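PDB 5BZ1: suppressor protein MPT5 from Saccharomyces cerevisiae, which binds the 3'-UTRs of target mRNAs through its Pumilio repeat domain and regulates them after transcription, repressing expression of HO. Local coordinates for residues 259-271 with 290-302. Residues are numbered along the deposited sequence; the frame is centred on the assembly and turned at random.
Sequences KFIKKLFRIITGF and VINASMNILLTTI
Leu-264 and Ser-294 have the nearest CA atoms between residues 259-271 and 290-302, whose axes come within 9.2 Å at 128° between their directions. The leucine forks over helix 288-307: CD2 rests on Ser-294 CB (3.8 Å), while CD1 meets Ile-297 CG2. Ile-297 CG2 also comes up to the edge of the Phe-260 ring, near its plane, 3.7 Å from Phe-260 CE2, and Leu-264 CG lies over one face of that ring, offset toward the rim. On the next turn Ile-268 extends CG1 past Ser-294 CB and puts CD1 3.7 Å from Leu-298 CD2. With CG anti to the backbone N (chi1 179°), Leu-298 spreads both methyls against Phe-265, CD2 lying 3.7 Å from Phe-265 CE1. At the other end Ile-291 CG2 lies over one face of Phe-271, and Ile-291 CD1 packs 3.6 Å from Phe-271 CB. Ile-267 reaches Val-290 CG1 with CD1 and brings CG2 3.6 Å from Ser-294 OG. That hydroxyl donates to Val-290 O (2.6 Å) from the face of the carbonyl opposite Ser-294 N. Residues 259-271 lie in Pumilio repeat 7; Leu-233 and Phe-237 of helix 229-240 and Phe-357 of helix 354-375 add to the core. Because the hydroxyls of Ser-294 and Thr-301 both turn back to carbonyls of helix 288-307, the contact between the segments is left to apolar packing.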
ATOM      1  N   LYS A 259     -10.236 -14.387  -1.151  1.00 30.33           N
ATOM      2  CA  LYS A 259      -9.908 -13.514  -2.269  1.00 33.36           C
ATOM      3  C   LYS A 259      -9.270 -14.317  -3.400  1.00 27.15           C
ATOM      4  O   LYS A 259      -9.526 -14.058  -4.574  1.00 30.26           O
ATOM      5  CB  LYS A 259      -8.977 -12.385  -1.834  1.00 30.23           C
ATOM      6  CG  LYS A 259      -8.720 -11.376  -2.942  1.00 34.15           C
ATOM      7  CD  LYS A 259      -8.141 -10.093  -2.403  1.00 37.84           C
ATOM      8  CE  LYS A 259      -8.161  -8.994  -3.454  1.00 50.50           C
ATOM      9  NZ  LYS A 259      -9.528  -8.460  -3.704  1.00 54.99           N
ATOM     10  N   PHE A 260      -8.452 -15.299  -3.034  1.00 27.27           N
ATOM     11  CA  PHE A 260      -7.794 -16.162  -4.007  1.00 29.58           C
ATOM     12  C   PHE A 260      -8.833 -16.969  -4.788  1.00 33.09           C
ATOM     13  O   PHE A 260      -8.779 -17.052  -6.017  1.00 34.01           O
ATOM     14  CB  PHE A 260      -6.808 -17.091  -3.294  1.00 34.43           C
ATOM     15  CG  PHE A 260      -5.993 -17.950  -4.224  1.00 41.20           C
ATOM     16  CD1 PHE A 260      -4.937 -17.408  -4.943  1.00 42.41           C
ATOM     17  CD2 PHE A 260      -6.272 -19.304  -4.365  1.00 42.05           C
ATOM     18  CE1 PHE A 260      -4.181 -18.197  -5.799  1.00 43.77           C
ATOM     19  CE2 PHE A 260      -5.518 -20.100  -5.217  1.00 42.55           C
ATOM     20  CZ  PHE A 260      -4.474 -19.543  -5.935  1.00 42.82           C
ATOM     21  N   ILE A 261      -9.784 -17.552  -4.063  1.00 28.70           N
ATOM     22  CA  ILE A 261     -10.842 -18.351  -4.672  1.00 30.34           C
ATOM     23  C   ILE A 261     -11.728 -17.515  -5.599  1.00 30.98           C
ATOM     24  O   ILE A 261     -12.006 -17.924  -6.730  1.00 33.28           O
ATOM     25  CB  ILE A 261     -11.690 -19.061  -3.600  1.00 27.51           C
ATOM     26  CG1 ILE A 261     -10.863 -20.154  -2.919  1.00 28.89           C
ATOM     27  CG2 ILE A 261     -12.952 -19.666  -4.210  1.00 28.13           C
ATOM     28  CD1 ILE A 261     -11.540 -20.789  -1.713  1.00 26.60           C
ATOM     29  N   LYS A 262     -12.171 -16.354  -5.120  1.00 29.62           N
ATOM     30  CA  LYS A 262     -12.965 -15.439  -5.939  1.00 33.86           C
ATOM     31  C   LYS A 262     -12.212 -15.026  -7.204  1.00 34.17           C
ATOM     32  O   LYS A 262     -12.811 -14.864  -8.266  1.00 37.77           O
ATOM     33  CB  LYS A 262     -13.366 -14.196  -5.139  1.00 30.58           C
ATOM     34  CG  LYS A 262     -14.416 -14.444  -4.057  1.00 36.45           C
ATOM     35  CD  LYS A 262     -14.859 -13.132  -3.416  1.00 46.55           C
ATOM     36  CE  LYS A 262     -14.742 -13.188  -1.900  1.00 56.03           C
ATOM     37  NZ  LYS A 262     -15.103 -11.889  -1.260  1.00 60.91           N
ATOM     38  N   LYS A 263     -10.899 -14.858  -7.084  1.00 31.89           N
ATOM     39  CA  LYS A 263     -10.071 -14.486  -8.225  1.00 35.45           C
ATOM     40  C   LYS A 263     -10.060 -15.595  -9.278  1.00 36.30           C
ATOM     41  O   LYS A 263     -10.136 -15.327 -10.478  1.00 38.23           O
ATOM     42  CB  LYS A 263      -8.645 -14.173  -7.776  1.00 37.02           C
ATOM     43  CG  LYS A 263      -7.765 -13.655  -8.897  1.00 43.07           C
ATOM     44  CD  LYS A 263      -6.366 -13.318  -8.417  1.00 49.82           C
ATOM     45  CE  LYS A 263      -5.522 -12.802  -9.568  1.00 54.36           C
ATOM     46  NZ  LYS A 263      -6.099 -11.571 -10.180  1.00 58.36           N
ATOM     47  N   LEU A 264      -9.965 -16.840  -8.817  1.00 34.69           N
ATOM     48  CA  LEU A 264     -10.005 -17.999  -9.704  1.00 39.50           C
ATOM     49  C   LEU A 264     -11.325 -18.051 -10.469  1.00 38.88           C
ATOM     50  O   LEU A 264     -11.341 -18.240 -11.686  1.00 36.93           O
ATOM     51  CB  LEU A 264      -9.812 -19.293  -8.907  1.00 35.47           C
ATOM     52  CG  LEU A 264      -8.427 -19.571  -8.321  1.00 35.07           C
ATOM     53  CD1 LEU A 264      -8.446 -20.833  -7.481  1.00 34.70           C
ATOM     54  CD2 LEU A 264      -7.388 -19.693  -9.422  1.00 39.57           C
ATOM     55  N   PHE A 265     -12.425 -17.887  -9.740  1.00 37.15           N
ATOM     56  CA  PHE A 265     -13.759 -17.879 -10.327  1.00 38.37           C
ATOM     57  C   PHE A 265     -13.900 -16.782 -11.379  1.00 40.24           C
ATOM     58  O   PHE A 265     -14.396 -17.025 -12.478  1.00 44.79           O
ATOM     59  CB  PHE A 265     -14.809 -17.677  -9.233  1.00 33.19           C
ATOM     60  CG  PHE A 265     -15.172 -18.937  -8.489  1.00 35.36           C
ATOM     61  CD1 PHE A 265     -15.306 -20.148  -9.159  1.00 36.16           C
ATOM     62  CD2 PHE A 265     -15.392 -18.904  -7.118  1.00 34.01           C
ATOM     63  CE1 PHE A 265     -15.654 -21.306  -8.472  1.00 38.26           C
ATOM     64  CE2 PHE A 265     -15.738 -20.054  -6.426  1.00 35.94           C
ATOM     65  CZ  PHE A 265     -15.867 -21.257  -7.104  1.00 36.30           C
ATOM     66  N   ARG A 266     -13.455 -15.576 -11.040  1.00 35.34           N
ATOM     67  CA  ARG A 266     -13.614 -14.426 -11.929  1.00 43.09           C
ATOM     68  C   ARG A 266     -12.834 -14.578 -13.238  1.00 42.62           C
ATOM     69  O   ARG A 266     -13.319 -14.201 -14.308  1.00 43.36           O
ATOM     70  CB  ARG A 266     -13.211 -13.133 -11.217  1.00 48.26           C
ATOM     71  CG  ARG A 266     -13.589 -11.880 -11.985  1.00 62.84           C
ATOM     72  CD  ARG A 266     -13.425 -10.629 -11.143  1.00 75.18           C
ATOM     73  NE  ARG A 266     -14.204  -9.517 -11.681  1.00 91.01           N
ATOM     74  CZ  ARG A 266     -14.229  -8.297 -11.154  1.00 98.09           C
ATOM     75  NH1 ARG A 266     -13.510  -8.024 -10.073  1.00 97.73           N
ATOM     76  NH2 ARG A 266     -14.969  -7.348 -11.710  1.00100.62           N
ATOM     77  N   ILE A 267     -11.629 -15.132 -13.145  1.00 42.02           N
ATOM     78  CA  ILE A 267     -10.802 -15.365 -14.327  1.00 45.74           C
ATOM     79  C   ILE A 267     -11.461 -16.363 -15.277  1.00 45.72           C
ATOM     80  O   ILE A 267     -11.569 -16.114 -16.479  1.00 48.60           O
ATOM     81  CB  ILE A 267      -9.397 -15.872 -13.940  1.00 46.75           C
ATOM     82  CG1 ILE A 267      -8.536 -14.715 -13.430  1.00 47.42           C
ATOM     83  CG2 ILE A 267      -8.715 -16.523 -15.126  1.00 49.07           C
ATOM     84  CD1 ILE A 267      -7.182 -15.139 -12.900  1.00 45.85           C
ATOM     85  N   ILE A 268     -11.906 -17.486 -14.725  1.00 45.28           N
ATOM     86  CA  ILE A 268     -12.478 -18.567 -15.518  1.00 47.31           C
ATOM     87  C   ILE A 268     -13.820 -18.180 -16.154  1.00 47.76           C
ATOM     88  O   ILE A 268     -14.047 -18.445 -17.335  1.00 49.97           O
ATOM     89  CB  ILE A 268     -12.603 -19.867 -14.683  1.00 44.37           C
ATOM     90  CG1 ILE A 268     -11.224 -20.309 -14.183  1.00 38.76           C
ATOM     91  CG2 ILE A 268     -13.239 -20.982 -15.493  1.00 46.68           C
ATOM     92  CD1 ILE A 268     -11.250 -21.520 -13.259  1.00 35.97           C
ATOM     93  N   THR A 269     -14.699 -17.548 -15.378  1.00 41.16           N
ATOM     94  CA  THR A 269     -15.999 -17.112 -15.892  1.00 44.35           C
ATOM     95  C   THR A 269     -15.874 -16.003 -16.938  1.00 51.18           C
ATOM     96  O   THR A 269     -16.635 -15.970 -17.909  1.00 52.39           O
ATOM     97  CB  THR A 269     -16.944 -16.630 -14.765  1.00 45.33           C
ATOM     98  OG1 THR A 269     -16.359 -15.516 -14.079  1.00 44.55           O
ATOM     99  CG2 THR A 269     -17.220 -17.752 -13.777  1.00 41.65           C
ATOM    100  N   GLY A 270     -14.926 -15.091 -16.727  1.00 51.54           N
ATOM    101  CA  GLY A 270     -14.684 -14.009 -17.668  1.00 56.71           C
ATOM    102  C   GLY A 270     -14.282 -14.546 -19.030  1.00 61.92           C
ATOM    103  O   GLY A 270     -14.639 -13.980 -20.066  1.00 68.34           O
ATOM    104  N   PHE A 271     -13.541 -15.650 -19.020  1.00 60.71           N
ATOM    105  CA  PHE A 271     -13.152 -16.346 -20.241  1.00 63.87           C
ATOM    106  C   PHE A 271     -14.364 -16.931 -20.966  1.00 68.02           C
ATOM    107  O   PHE A 271     -14.476 -16.838 -22.190  1.00 67.50           O
ATOM    108  CB  PHE A 271     -12.150 -17.455 -19.903  1.00 64.47           C
ATOM    109  CG  PHE A 271     -12.040 -18.532 -20.955  1.00 73.99           C
ATOM    110  CD1 PHE A 271     -11.502 -18.256 -22.206  1.00 79.73           C
ATOM    111  CD2 PHE A 271     -12.453 -19.828 -20.677  1.00 71.74           C
ATOM    112  CE1 PHE A 271     -11.395 -19.253 -23.164  1.00 81.93           C
ATOM    113  CE2 PHE A 271     -12.346 -20.827 -21.629  1.00 73.77           C
ATOM    114  CZ  PHE A 271     -11.817 -20.541 -22.873  1.00 78.41           C
ATOM    115  N   VAL A 290      -2.944 -17.914 -18.069  1.00 52.13           N
ATOM    116  CA  VAL A 290      -3.562 -17.528 -16.803  1.00 48.53           C
ATOM    117  C   VAL A 290      -4.813 -18.376 -16.548  1.00 64.41           C
ATOM    118  O   VAL A 290      -5.067 -18.818 -15.424  1.00 60.72           O
ATOM    119  CB  VAL A 290      -3.943 -16.027 -16.800  1.00 48.04           C
ATOM    120  CG1 VAL A 290      -4.888 -15.707 -15.655  1.00 49.64           C
ATOM    121  CG2 VAL A 290      -2.697 -15.150 -16.728  1.00 51.14           C
ATOM    122  N   ILE A 291      -5.578 -18.613 -17.612  1.00 65.03           N
ATOM    123  CA  ILE A 291      -6.837 -19.354 -17.531  1.00 61.52           C
ATOM    124  C   ILE A 291      -6.633 -20.859 -17.311  1.00 52.79           C
ATOM    125  O   ILE A 291      -7.290 -21.455 -16.451  1.00 49.44           O
ATOM    126  CB  ILE A 291      -7.712 -19.096 -18.782  1.00 63.65           C
ATOM    127  CG1 ILE A 291      -8.156 -17.630 -18.818  1.00 63.76           C
ATOM    128  CG2 ILE A 291      -8.921 -20.021 -18.802  1.00 63.14           C
ATOM    129  CD1 ILE A 291      -8.537 -17.122 -20.197  1.00 68.46           C
ATOM    130  N   ASN A 292      -5.728 -21.464 -18.081  1.00 53.84           N
ATOM    131  CA  ASN A 292      -5.399 -22.883 -17.926  1.00 57.26           C
ATOM    132  C   ASN A 292      -4.917 -23.198 -16.512  1.00 61.39           C
ATOM    133  O   ASN A 292      -5.279 -24.219 -15.930  1.00 60.19           O
ATOM    134  CB  ASN A 292      -4.310 -23.304 -18.918  1.00 61.50           C
ATOM    135  CG  ASN A 292      -4.454 -22.635 -20.273  1.00 66.75           C
ATOM    136  OD1 ASN A 292      -5.560 -22.428 -20.765  1.00 74.45           O
ATOM    137  ND2 ASN A 292      -3.322 -22.296 -20.884  1.00 67.13           N
ATOM    138  N   ALA A 293      -4.085 -22.311 -15.976  1.00 66.28           N
ATOM    139  CA  ALA A 293      -3.542 -22.469 -14.633  1.00 62.27           C
ATOM    140  C   ALA A 293      -4.654 -22.408 -13.586  1.00 53.22           C
ATOM    141  O   ALA A 293      -4.702 -23.233 -12.674  1.00 46.55           O
ATOM    142  CB  ALA A 293      -2.496 -21.400 -14.362  1.00 56.06           C
ATOM    143  N   SER A 294      -5.542 -21.430 -13.731  1.00 53.33           N
ATOM    144  CA  SER A 294      -6.637 -21.226 -12.788  1.00 46.58           C
ATOM    145  C   SER A 294      -7.556 -22.443 -12.683  1.00 43.22           C
ATOM    146  O   SER A 294      -8.033 -22.779 -11.599  1.00 41.87           O
ATOM    147  CB  SER A 294      -7.453 -19.996 -13.185  1.00 53.73           C
ATOM    148  OG  SER A 294      -6.632 -18.852 -13.300  1.00 55.69           O
ATOM    149  N   MET A 295      -7.802 -23.094 -13.816  1.00 48.81           N
ATOM    150  CA  MET A 295      -8.701 -24.243 -13.861  1.00 48.04           C
ATOM    151  C   MET A 295      -8.199 -25.413 -13.010  1.00 46.34           C
ATOM    152  O   MET A 295      -8.957 -25.981 -12.222  1.00 47.13           O
ATOM    153  CB  MET A 295      -8.943 -24.682 -15.309  1.00 48.42           C
ATOM    154  CG  MET A 295      -9.897 -23.775 -16.083  1.00 48.02           C
ATOM    155  SD  MET A 295     -10.029 -24.139 -17.850  1.00 60.42           S
ATOM    156  CE  MET A 295      -9.210 -25.731 -17.949  1.00 76.13           C
ATOM    157  N   ASN A 296      -6.922 -25.756 -13.157  1.00 47.21           N
ATOM    158  CA  ASN A 296      -6.329 -26.854 -12.396  1.00 52.14           C
ATOM    159  C   ASN A 296      -6.277 -26.579 -10.891  1.00 46.21           C
ATOM    160  O   ASN A 296      -6.474 -27.483 -10.078  1.00 44.14           O
ATOM    161  CB  ASN A 296      -4.925 -27.171 -12.923  1.00 60.90           C
ATOM    162  CG  ASN A 296      -4.932 -27.643 -14.366  1.00 72.38           C
ATOM    163  OD1 ASN A 296      -4.428 -26.959 -15.258  1.00 80.40           O
ATOM    164  ND2 ASN A 296      -5.498 -28.823 -14.602  1.00 70.78           N
ATOM    165  N   ILE A 297      -6.010 -25.326 -10.531  1.00 40.21           N
ATOM    166  CA  ILE A 297      -5.923 -24.918  -9.131  1.00 42.82           C
ATOM    167  C   ILE A 297      -7.298 -24.947  -8.466  1.00 37.49           C
ATOM    168  O   ILE A 297      -7.428 -25.360  -7.313  1.00 40.93           O
ATOM    169  CB  ILE A 297      -5.308 -23.507  -8.996  1.00 40.15           C
ATOM    170  CG1 ILE A 297      -3.855 -23.511  -9.469  1.00 43.19           C
ATOM    171  CG2 ILE A 297      -5.394 -23.004  -7.560  1.00 37.83           C
ATOM    172  CD1 ILE A 297      -3.207 -22.139  -9.490  1.00 38.02           C
ATOM    173  N   LEU A 298      -8.319 -24.503  -9.196  1.00 36.43           N
ATOM    174  CA  LEU A 298      -9.684 -24.501  -8.679  1.00 37.67           C
ATOM    175  C   LEU A 298     -10.146 -25.927  -8.387  1.00 37.96           C
ATOM    176  O   LEU A 298     -10.668 -26.209  -7.309  1.00 42.84           O
ATOM    177  CB  LEU A 298     -10.638 -23.815  -9.661  1.00 39.94           C
ATOM    178  CG  LEU A 298     -12.117 -23.766  -9.264  1.00 42.69           C
ATOM    179  CD1 LEU A 298     -12.283 -23.124  -7.897  1.00 37.77           C
ATOM    180  CD2 LEU A 298     -12.947 -23.025 -10.302  1.00 40.60           C
ATOM    181  N   LEU A 299      -9.936 -26.822  -9.349  1.00 43.59           N
ATOM    182  CA  LEU A 299     -10.288 -28.230  -9.185  1.00 48.93           C
ATOM    183  C   LEU A 299      -9.543 -28.854  -8.004  1.00 46.51           C
ATOM    184  O   LEU A 299     -10.127 -29.588  -7.208  1.00 39.56           O
ATOM    185  CB  LEU A 299      -9.984 -29.008 -10.467  1.00 50.30           C
ATOM    186  CG  LEU A 299     -10.815 -28.681 -11.707  1.00 51.45           C
ATOM    187  CD1 LEU A 299     -10.370 -29.533 -12.889  1.00 52.96           C
ATOM    188  CD2 LEU A 299     -12.289 -28.893 -11.422  1.00 50.27           C
ATOM    189  N   THR A 300      -8.253 -28.550  -7.899  1.00 44.39           N
ATOM    190  CA  THR A 300      -7.436 -29.026  -6.787  1.00 46.74           C
ATOM    191  C   THR A 300      -7.938 -28.451  -5.457  1.00 43.62           C
ATOM    192  O   THR A 300      -7.944 -29.136  -4.433  1.00 44.72           O
ATOM    193  CB  THR A 300      -5.956 -28.661  -6.996  1.00 47.98           C
ATOM    194  OG1 THR A 300      -5.535 -29.092  -8.298  1.00 46.29           O
ATOM    195  CG2 THR A 300      -5.078 -29.313  -5.936  1.00 42.94           C
ATOM    196  N   THR A 301      -8.363 -27.191  -5.486  1.00 40.95           N
ATOM    197  CA  THR A 301      -8.902 -26.521  -4.305  1.00 37.02           C
ATOM    198  C   THR A 301     -10.215 -27.168  -3.847  1.00 36.98           C
ATOM    199  O   THR A 301     -10.461 -27.313  -2.647  1.00 36.38           O
ATOM    200  CB  THR A 301      -9.117 -25.015  -4.564  1.00 36.35           C
ATOM    201  OG1 THR A 301      -7.850 -24.380  -4.787  1.00 36.35           O
ATOM    202  CG2 THR A 301      -9.806 -24.351  -3.378  1.00 34.88           C
ATOM    203  N   ILE A 302     -11.053 -27.556  -4.807  1.00 35.50           N
ATOM    204  CA  ILE A 302     -12.315 -28.222  -4.497  1.00 38.62           C
ATOM    205  C   ILE A 302     -12.040 -29.577  -3.843  1.00 39.50           C
ATOM    206  O   ILE A 302     -12.727 -29.963  -2.896  1.00 41.98           O
ATOM    207  CB  ILE A 302     -13.197 -28.400  -5.753  1.00 40.11           C
ATOM    208  CG1 ILE A 302     -13.562 -27.042  -6.351  1.00 34.48           C
ATOM    209  CG2 ILE A 302     -14.471 -29.167  -5.424  1.00 39.31           C
ATOM    210  CD1 ILE A 302     -14.378 -27.125  -7.631  1.00 36.94           C
TER